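Local coordinates for periplasmic binding protein (PDB 4PAG) that probably captures a small solute in the periplasm for an ABC transporter, and holds a free histidine in its pocket here, at residues V173-G178 against N267-P272; I230-P235 against K256-V261. All coordinates share one frame; numbering follows the deposited sequence.

Interaction 1: V173-G178 against N267-P272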
ATOM      1  N   VAL A 173      -1.383   2.581 -19.233  1.00 15.09           N
ATOM      2  CA  VAL A 173      -0.267   2.622 -18.302  1.00 14.21           C
ATOM      3  C   VAL A 173       0.394   1.242 -18.162  1.00 14.02           C
ATOM      4  O   VAL A 173      -0.281   0.206 -18.104  1.00 13.68           O
ATOM      5  CB  VAL A 173      -0.695   3.220 -16.924  1.00 14.87           C
ATOM      6  CG1 VAL A 173      -1.863   2.469 -16.306  1.00 15.99           C
ATOM      7  CG2 VAL A 173       0.472   3.259 -15.947  1.00 15.54           C
ATOM      8  N   TYR A 174       1.726   1.252 -18.129  1.00 12.91           N
ATOM      9  CA  TYR A 174       2.530   0.076 -17.866  1.00 12.42           C
ATOM     10  C   TYR A 174       3.194   0.241 -16.508  1.00 12.47           C
ATOM     11  O   TYR A 174       3.848   1.246 -16.244  1.00 13.45           O
ATOM     12  CB  TYR A 174       3.597  -0.112 -18.951  1.00 12.20           C
ATOM     13  CG  TYR A 174       4.523  -1.274 -18.685  1.00 12.66           C
ATOM     14  CD1 TYR A 174       4.040  -2.578 -18.680  1.00 13.23           C
ATOM     15  CD2 TYR A 174       5.871  -1.076 -18.409  1.00 13.44           C
ATOM     16  CE1 TYR A 174       4.872  -3.647 -18.420  1.00 13.33           C
ATOM     17  CE2 TYR A 174       6.719  -2.145 -18.147  1.00 13.44           C
ATOM     18  CZ  TYR A 174       6.207  -3.428 -18.157  1.00 14.14           C
ATOM     19  OH  TYR A 174       7.015  -4.500 -17.910  1.00 15.46           O
ATOM     20  N   TYR A 175       3.007  -0.748 -15.642  1.00 12.61           N
ATOM     21  CA  TYR A 175       3.628  -0.757 -14.323  1.00 11.92           C
ATOM     22  C   TYR A 175       4.938  -1.524 -14.422  1.00 11.96           C
ATOM     23  O   TYR A 175       4.940  -2.744 -14.565  1.00 13.02           O
ATOM     24  CB  TYR A 175       2.676  -1.411 -13.319  1.00 12.62           C
ATOM     25  CG  TYR A 175       3.148  -1.460 -11.881  1.00 13.52           C
ATOM     26  CD1 TYR A 175       3.984  -0.482 -11.346  1.00 15.04           C
ATOM     27  CD2 TYR A 175       2.727  -2.486 -11.045  1.00 15.13           C
ATOM     28  CE1 TYR A 175       4.395  -0.534 -10.019  1.00 16.94           C
ATOM     29  CE2 TYR A 175       3.129  -2.549  -9.725  1.00 16.25           C
ATOM     30  CZ  TYR A 175       3.966  -1.580  -9.212  1.00 17.17           C
ATOM     31  OH  TYR A 175       4.364  -1.673  -7.892  1.00 16.40           O
ATOM     32  N   ALA A 176       6.053  -0.800 -14.386  1.00 12.27           N
ATOM     33  CA  ALA A 176       7.359  -1.407 -14.627  1.00 12.40           C
ATOM     34  C   ALA A 176       8.008  -1.784 -13.314  1.00 12.88           C
ATOM     35  O   ALA A 176       8.383  -0.923 -12.530  1.00 13.56           O
ATOM     36  CB  ALA A 176       8.254  -0.460 -15.407  1.00 11.87           C
ATOM     37  N   GLU A 177       8.147  -3.083 -13.085  1.00 13.04           N
ATOM     38  CA  GLU A 177       8.735  -3.591 -11.859  1.00 13.42           C
ATOM     39  C   GLU A 177      10.064  -4.264 -12.154  1.00 14.80           C
ATOM     40  O   GLU A 177      10.385  -4.548 -13.311  1.00 15.05           O
ATOM     41  CB  GLU A 177       7.771  -4.574 -11.205  1.00 14.24           C
ATOM     42  CG  GLU A 177       6.487  -3.927 -10.721  1.00 14.43           C
ATOM     43  CD  GLU A 177       5.560  -4.946 -10.091  1.00 16.07           C
ATOM     44  OE1 GLU A 177       5.058  -5.806 -10.857  1.00 16.62           O
ATOM     45  OE2 GLU A 177       5.354  -4.892  -8.851  1.00 16.02           O
ATOM     46  N   GLY A 178      10.843  -4.486 -11.098  1.00 16.03           N
ATOM     47  CA  GLY A 178      12.153  -5.097 -11.204  1.00 15.94           C
ATOM     48  C   GLY A 178      13.227  -4.155 -11.714  1.00 17.28           C
ATOM     49  O   GLY A 178      12.956  -3.038 -12.156  1.00 16.20           O
ATOM     50  N   ASN A 267       5.850   2.888   0.879  1.00 12.39           N
ATOM     51  CA  ASN A 267       5.594   2.967  -0.563  1.00 12.28           C
ATOM     52  C   ASN A 267       4.181   3.475  -0.856  1.00 13.34           C
ATOM     53  O   ASN A 267       3.207   3.033  -0.228  1.00 13.98           O
ATOM     54  CB  ASN A 267       5.796   1.592  -1.177  1.00 12.71           C
ATOM     55  CG  ASN A 267       6.003   1.639  -2.677  1.00 12.65           C
ATOM     56  OD1 ASN A 267       5.057   1.866  -3.454  1.00 11.11           O
ATOM     57  ND2 ASN A 267       7.237   1.398  -3.103  1.00 12.24           N
ATOM     58  N   TRP A 268       4.071   4.404  -1.806  1.00 14.42           N
ATOM     59  CA  TRP A 268       2.793   5.021  -2.135  1.00 14.50           C
ATOM     60  C   TRP A 268       1.824   4.098  -2.882  1.00 13.61           C
ATOM     61  O   TRP A 268       0.629   4.370  -2.877  1.00 13.78           O
ATOM     62  CB  TRP A 268       2.987   6.319  -2.948  1.00 15.33           C
ATOM     63  CG  TRP A 268       3.445   7.497  -2.137  1.00 14.82           C
ATOM     64  CD1 TRP A 268       4.041   7.471  -0.904  1.00 15.13           C
ATOM     65  CD2 TRP A 268       3.375   8.875  -2.514  1.00 13.96           C
ATOM     66  NE1 TRP A 268       4.321   8.742  -0.489  1.00 15.00           N
ATOM     67  CE2 TRP A 268       3.930   9.624  -1.460  1.00 14.23           C
ATOM     68  CE3 TRP A 268       2.894   9.550  -3.643  1.00 13.62           C
ATOM     69  CZ2 TRP A 268       4.013  11.019  -1.495  1.00 13.51           C
ATOM     70  CZ3 TRP A 268       2.981  10.932  -3.672  1.00 12.86           C
ATOM     71  CH2 TRP A 268       3.538  11.645  -2.610  1.00 13.30           C
ATOM     72  N   THR A 269       2.306   3.027  -3.514  1.00 13.35           N
ATOM     73  CA  THR A 269       1.410   2.184  -4.339  1.00 14.95           C
ATOM     74  C   THR A 269       1.459   0.662  -4.144  1.00 13.80           C
ATOM     75  O   THR A 269       0.478  -0.012  -4.460  1.00 15.26           O
ATOM     76  CB  THR A 269       1.560   2.494  -5.855  1.00 15.22           C
ATOM     77  OG1 THR A 269       2.772   1.925  -6.365  1.00 16.17           O
ATOM     78  CG2 THR A 269       1.562   3.987  -6.106  1.00 16.83           C
ATOM     79  N   ASP A 270       2.554   0.118  -3.613  1.00 14.10           N
ATOM     80  CA  ASP A 270       2.766  -1.337  -3.618  1.00 14.33           C
ATOM     81  C   ASP A 270       3.977  -1.734  -2.751  1.00 14.74           C
ATOM     82  O   ASP A 270       4.798  -0.889  -2.412  1.00 15.34           O
ATOM     83  CB  ASP A 270       2.993  -1.781  -5.070  1.00 14.48           C
ATOM     84  CG  ASP A 270       2.886  -3.276  -5.267  1.00 14.70           C
ATOM     85  OD1 ASP A 270       2.308  -3.974  -4.405  1.00 15.88           O
ATOM     86  OD2 ASP A 270       3.374  -3.758  -6.316  1.00 15.10           O
ATOM     87  N   ARG A 271       4.076  -3.012  -2.377  1.00 13.02           N
ATOM     88  CA  ARG A 271       5.272  -3.539  -1.719  1.00 14.79           C
ATOM     89  C   ARG A 271       5.547  -2.808  -0.395  1.00 15.17           C
ATOM     90  O   ARG A 271       6.665  -2.371  -0.143  1.00 15.72           O
ATOM     91  CB  ARG A 271       6.501  -3.437  -2.655  1.00 15.85           C
ATOM     92  CG  ARG A 271       6.275  -3.908  -4.082  1.00 15.77           C
ATOM     93  CD  ARG A 271       5.877  -5.379  -4.179  1.00 17.21           C
ATOM     94  NE  ARG A 271       5.387  -5.712  -5.516  1.00 18.73           N
ATOM     95  CZ  ARG A 271       5.122  -6.945  -5.954  1.00 16.27           C
ATOM     96  NH1 ARG A 271       5.325  -8.008  -5.184  1.00 15.18           N
ATOM     97  NH2 ARG A 271       4.660  -7.119  -7.183  1.00 17.07           N
ATOM     98  N   PRO A 272       4.528  -2.704   0.476  1.00 13.72           N
ATOM     99  CA  PRO A 272       3.223  -3.346   0.425  1.00 14.46           C
ATOM    100  C   PRO A 272       2.071  -2.509  -0.143  1.00 13.73           C
ATOM    101  O   PRO A 272       2.129  -1.277  -0.137  1.00 11.57           O
ATOM    102  CB  PRO A 272       2.926  -3.572   1.901  1.00 15.72           C
ATOM    103  CG  PRO A 272       3.501  -2.345   2.546  1.00 16.62           C
ATOM    104  CD  PRO A 272       4.726  -1.994   1.751  1.00 15.33           C
TER

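Interaction 2: I230-P235 against K256-V261. With HIS (histidine), chain E.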
ATOM      1  N   ILE A 230       4.358   5.390 -17.985  1.00 12.43           N
ATOM      2  CA  ILE A 230       5.025   4.289 -17.312  1.00 13.00           C
ATOM      3  C   ILE A 230       5.267   4.658 -15.851  1.00 13.95           C
ATOM      4  O   ILE A 230       5.854   5.694 -15.540  1.00 13.33           O
ATOM      5  CB  ILE A 230       6.342   3.887 -18.000  1.00 13.73           C
ATOM      6  CG1 ILE A 230       6.071   3.361 -19.416  1.00 13.60           C
ATOM      7  CG2 ILE A 230       7.066   2.841 -17.152  1.00 13.87           C
ATOM      8  CD1 ILE A 230       7.305   3.218 -20.285  1.00 14.00           C
ATOM      9  N   ILE A 231       4.786   3.804 -14.955  1.00 13.66           N
ATOM     10  CA  ILE A 231       5.004   3.962 -13.525  1.00 13.17           C
ATOM     11  C   ILE A 231       6.056   2.945 -13.103  1.00 12.81           C
ATOM     12  O   ILE A 231       5.887   1.747 -13.334  1.00 13.49           O
ATOM     13  CB  ILE A 231       3.695   3.732 -12.738  1.00 13.68           C
ATOM     14  CG1 ILE A 231       2.602   4.719 -13.177  1.00 15.23           C
ATOM     15  CG2 ILE A 231       3.934   3.844 -11.237  1.00 13.18           C
ATOM     16  CD1 ILE A 231       2.932   6.184 -12.975  1.00 16.18           C
ATOM     17  N   VAL A 232       7.122   3.435 -12.473  1.00 12.60           N
ATOM     18  CA  VAL A 232       8.329   2.663 -12.187  1.00 12.41           C
ATOM     19  C   VAL A 232       8.552   2.503 -10.679  1.00 12.64           C
ATOM     20  O   VAL A 232       8.484   3.471  -9.921  1.00 13.18           O
ATOM     21  CB  VAL A 232       9.564   3.379 -12.783  1.00 12.91           C
ATOM     22  CG1 VAL A 232      10.845   2.653 -12.404  1.00 13.79           C
ATOM     23  CG2 VAL A 232       9.429   3.522 -14.303  1.00 13.79           C
ATOM     24  N   GLN A 233       8.846   1.281 -10.249  1.00 14.19           N
ATOM     25  CA  GLN A 233       9.090   1.011  -8.829  1.00 16.05           C
ATOM     26  C   GLN A 233      10.582   1.184  -8.494  1.00 16.29           C
ATOM     27  O   GLN A 233      10.941   1.837  -7.515  1.00 16.89           O
ATOM     28  CB  GLN A 233       8.580  -0.402  -8.506  1.00 19.96           C
ATOM     29  CG  GLN A 233       7.987  -0.681  -7.131  1.00 24.43           C
ATOM     30  CD  GLN A 233       7.279   0.481  -6.451  1.00 19.76           C
ATOM     31  OE1 GLN A 233       7.924   1.322  -5.859  1.00 19.03           O
ATOM     32  NE2 GLN A 233       5.948   0.477  -6.456  1.00 17.80           N
ATOM     33  N   ASN A 234      11.459   0.634  -9.322  1.00 17.13           N
ATOM     34  CA  ASN A 234      12.879   0.549  -8.967  1.00 16.95           C
ATOM     35  C   ASN A 234      13.702   1.730  -9.505  1.00 15.51           C
ATOM     36  O   ASN A 234      13.684   2.023 -10.709  1.00 15.69           O
ATOM     37  CB  ASN A 234      13.453  -0.805  -9.411  1.00 18.64           C
ATOM     38  CG  ASN A 234      12.894  -1.980  -8.591  1.00 23.37           C
ATOM     39  OD1 ASN A 234      11.873  -1.854  -7.903  1.00 27.64           O
ATOM     40  ND2 ASN A 234      13.575  -3.123  -8.652  1.00 24.12           N
ATOM     41  N   PRO A 235      14.424   2.425  -8.614  1.00 16.03           N
ATOM     42  CA  PRO A 235      15.189   3.583  -9.080  1.00 18.00           C
ATOM     43  C   PRO A 235      16.270   3.244 -10.108  1.00 19.33           C
ATOM     44  O   PRO A 235      16.559   4.089 -10.950  1.00 20.19           O
ATOM     45  CB  PRO A 235      15.810   4.152  -7.797  1.00 19.34           C
ATOM     46  CG  PRO A 235      15.750   3.051  -6.802  1.00 20.50           C
ATOM     47  CD  PRO A 235      14.553   2.223  -7.159  1.00 18.03           C
ATOM     48  N   LYS A 256       8.656  11.826 -21.773  1.00 16.69           N
ATOM     49  CA  LYS A 256       9.103  11.878 -20.372  1.00 18.68           C
ATOM     50  C   LYS A 256       7.959  11.609 -19.387  1.00 17.57           C
ATOM     51  O   LYS A 256       7.951  12.115 -18.271  1.00 18.46           O
ATOM     52  CB  LYS A 256       9.789  13.210 -20.067  1.00 21.91           C
ATOM     53  CG  LYS A 256      10.903  13.565 -21.050  1.00 26.77           C
ATOM     54  CD  LYS A 256      11.264  15.037 -20.948  1.00 32.08           C
ATOM     55  CE  LYS A 256      12.645  15.322 -21.508  1.00 41.20           C
ATOM     56  NZ  LYS A 256      12.766  14.970 -22.950  1.00 47.64           N
ATOM     57  N   LYS A 257       7.008  10.785 -19.803  1.00 16.85           N
ATOM     58  CA  LYS A 257       5.883  10.400 -18.950  1.00 16.21           C
ATOM     59  C   LYS A 257       6.201   9.057 -18.273  1.00 15.44           C
ATOM     60  O   LYS A 257       5.511   8.045 -18.454  1.00 14.02           O
ATOM     61  CB  LYS A 257       4.593  10.369 -19.771  1.00 17.05           C
ATOM     62  CG  LYS A 257       4.124  11.768 -20.166  1.00 20.27           C
ATOM     63  CD  LYS A 257       3.127  11.763 -21.314  1.00 23.51           C
ATOM     64  CE  LYS A 257       1.741  11.339 -20.874  1.00 25.53           C
ATOM     65  NZ  LYS A 257       1.018  12.423 -20.147  1.00 29.88           N
ATOM     66  N   VAL A 258       7.280   9.089 -17.497  1.00 14.90           N
ATOM     67  CA  VAL A 258       7.802   7.956 -16.753  1.00 14.20           C
ATOM     68  C   VAL A 258       8.056   8.470 -15.338  1.00 14.36           C
ATOM     69  O   VAL A 258       8.777   9.451 -15.168  1.00 14.04           O
ATOM     70  CB  VAL A 258       9.133   7.460 -17.356  1.00 14.39           C
ATOM     71  CG1 VAL A 258       9.696   6.292 -16.558  1.00 13.43           C
ATOM     72  CG2 VAL A 258       8.975   7.095 -18.832  1.00 14.70           C
ATOM     73  N   TYR A 259       7.458   7.837 -14.329  1.00 14.89           N
ATOM     74  CA  TYR A 259       7.481   8.385 -12.964  1.00 14.83           C
ATOM     75  C   TYR A 259       7.835   7.328 -11.936  1.00 13.97           C
ATOM     76  O   TYR A 259       7.314   6.209 -11.977  1.00 13.34           O
ATOM     77  CB  TYR A 259       6.128   9.034 -12.622  1.00 15.75           C
ATOM     78  CG  TYR A 259       5.690  10.048 -13.668  1.00 16.81           C
ATOM     79  CD1 TYR A 259       6.264  11.311 -13.723  1.00 15.99           C
ATOM     80  CD2 TYR A 259       4.746   9.717 -14.636  1.00 17.41           C
ATOM     81  CE1 TYR A 259       5.903  12.225 -14.706  1.00 16.96           C
ATOM     82  CE2 TYR A 259       4.365  10.633 -15.615  1.00 18.10           C
ATOM     83  CZ  TYR A 259       4.946  11.887 -15.636  1.00 16.36           C
ATOM     84  OH  TYR A 259       4.574  12.800 -16.590  1.00 18.68           O
ATOM     85  N   LEU A 260       8.726   7.700 -11.021  1.00 13.10           N
ATOM     86  CA  LEU A 260       9.216   6.808  -9.980  1.00 13.39           C
ATOM     87  C   LEU A 260       8.309   6.915  -8.751  1.00 12.11           C
ATOM     88  O   LEU A 260       8.048   7.999  -8.254  1.00 12.47           O
ATOM     89  CB  LEU A 260      10.656   7.176  -9.612  1.00 14.88           C
ATOM     90  CG  LEU A 260      11.424   6.317  -8.613  1.00 16.95           C
ATOM     91  CD1 LEU A 260      11.615   4.897  -9.117  1.00 18.44           C
ATOM     92  CD2 LEU A 260      12.772   6.967  -8.304  1.00 18.50           C
ATOM     93  N   VAL A 261       7.819   5.785  -8.272  1.00 12.28           N
ATOM     94  CA  VAL A 261       6.908   5.777  -7.123  1.00 13.19           C
ATOM     95  C   VAL A 261       7.649   6.218  -5.856  1.00 12.49           C
ATOM     96  O   VAL A 261       8.686   5.652  -5.532  1.00 14.65           O
ATOM     97  CB  VAL A 261       6.310   4.369  -6.894  1.00 13.27           C
ATOM     98  CG1 VAL A 261       5.416   4.343  -5.670  1.00 13.11           C
ATOM     99  CG2 VAL A 261       5.520   3.908  -8.107  1.00 13.82           C
TER
HETATM  100  N   HIS E 403      14.107   8.412  -5.732  0.50 28.91           N
HETATM  101  CA  HIS E 403      13.255   7.637  -4.788  0.50 25.90           C
HETATM  102  C   HIS E 403      13.680   6.176  -4.756  0.50 22.60           C
HETATM  103  O   HIS E 403      13.046   5.259  -5.294  0.50 15.82           O
HETATM  104  CB  HIS E 403      11.782   7.762  -5.155  0.50 24.46           C
HETATM  105  CG  HIS E 403      11.345   9.168  -5.423  0.50 24.82           C
HETATM  106  ND1 HIS E 403      10.322   9.482  -6.292  0.50 21.02           N
HETATM  107  CD2 HIS E 403      11.799  10.347  -4.937  0.50 27.39           C
HETATM  108  CE1 HIS E 403      10.156  10.792  -6.321  0.50 24.88           C
HETATM  109  NE2 HIS E 403      11.040  11.341  -5.508  0.50 28.41           N
HETATM  110  OXT HIS E 403      14.714   5.894  -4.171  0.50 24.38           O

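Interaction 1: V173-G178 against N267-P272
Tyr175, near the end of strand 172-176, and Glu177, just past it, reach with their side chains to the loop at Asp270 and Arg271. In the tyrosine CG lies anti to the backbone N (chi1 -178°), and the ring reaches toward Asp270, although even Glu177 CA and Asp270 CA are 10.4 Å apart. The tyrosine OH donates to Asp270 OD2 over 2.8 Å, and OD2, at the ring edge, accepts on its anti lone pair, the one away from OD1; Gln233 NE2 is also bonded to this hydroxyl. Glu177 CG rests 3.7 Å above one face of the Tyr175 ring, toward the rim. Glu177 OE2 lies 2.9 Å from Arg271 NH2 in a salt bridge, with a weaker bond from Arg271 NE. That NE also makes a salt bridge to Asp270 OD2 (2.9 Å, weak as a hydrogen bond). Glu177 OE2 and Asp270 OD2 come within 3.4 Å, like charges that would repel, an effect the arginine bonded to both probably offsets. A phenylalanine in place of Tyr175 would probably leave Asp270 OD2 without its hydroxyl donor and the carboxylate less firmly fixed. The tyrosine-aspartate side is buried and close-fitting; Arg271 lies toward the more open side, with Glu185 as a further salt-bridge partner. Around the contact, His191 holds Asp270 OD1, Leu195 of helix 193-197 packs on Tyr175, and helix 277-288 meets Thr269 and Asp270 through Ile284 and Arg277.

Interaction 2: I230-P235 against K256-V261
Val232 CG2 stands anti to its carbonyl carbon, Val258 CG1 anti to its backbone N (chi1 179°), and the two meet at 3.6 Å on the face of the sheet that helix 235-243 covers. Leu260 shares this face: CG is anti to N, and with chi2 at 63° CD1 lies 3.5 Å from Gln233 O, while CD2 faces the backbone N and CB of the bound histidine. On the other face Ile231 CG2 touches Val261 CG2 at 3.5 Å, the two side chains crossing at about a right angle, and Ile231 CD1 lies at the edge of the Tyr259 ring. Gln233 folds back at chi2, laying its amide against Val261 CB; the amide's polar ends are bonded to Asn267 and Tyr175. Four backbone bonds join the strands, from Ile230 N to Lys257 O at one end to Val261 N to Val232 O, 2.9 Å, at the other. The carbonyl of that last peptide, Leu260 O, accepts a weak 3.3 Å bond from ND1 of the ligand, whose carboxylate lies by Pro235 CG. Parallel neighbours linked through helices 235-243 and 251-254 make a beta-alpha-beta crossover, with the pocket that holds histidine here at the C-terminal ends of the strands.

In the fold
The two contacts lie about 9 Å apart, centre to centre, and share one parallel sheet, in which strand 172-176 is the neighbour of 229-232 and 258-260 follows at the edge. Along the chain, interaction 2 is nested within the loop that interaction 1 closes: 173-178 comes first, then 230-235, 256-261 and finally 267-272. They meet directly, Ala176 N lying 2.8 Å from Ile231 O and Asn267 ND2 2.8 Å from Gln233 OE1, both probable hydrogen bonds. Gln233, just past strand 229-232, thus links the sheet with the 267-272 loop. Interaction 2 supplies Pro235, Leu260 and Val261 to the histidine pocket, while interaction 1 ties the loop before helix 277-288 to the same sheet beside it.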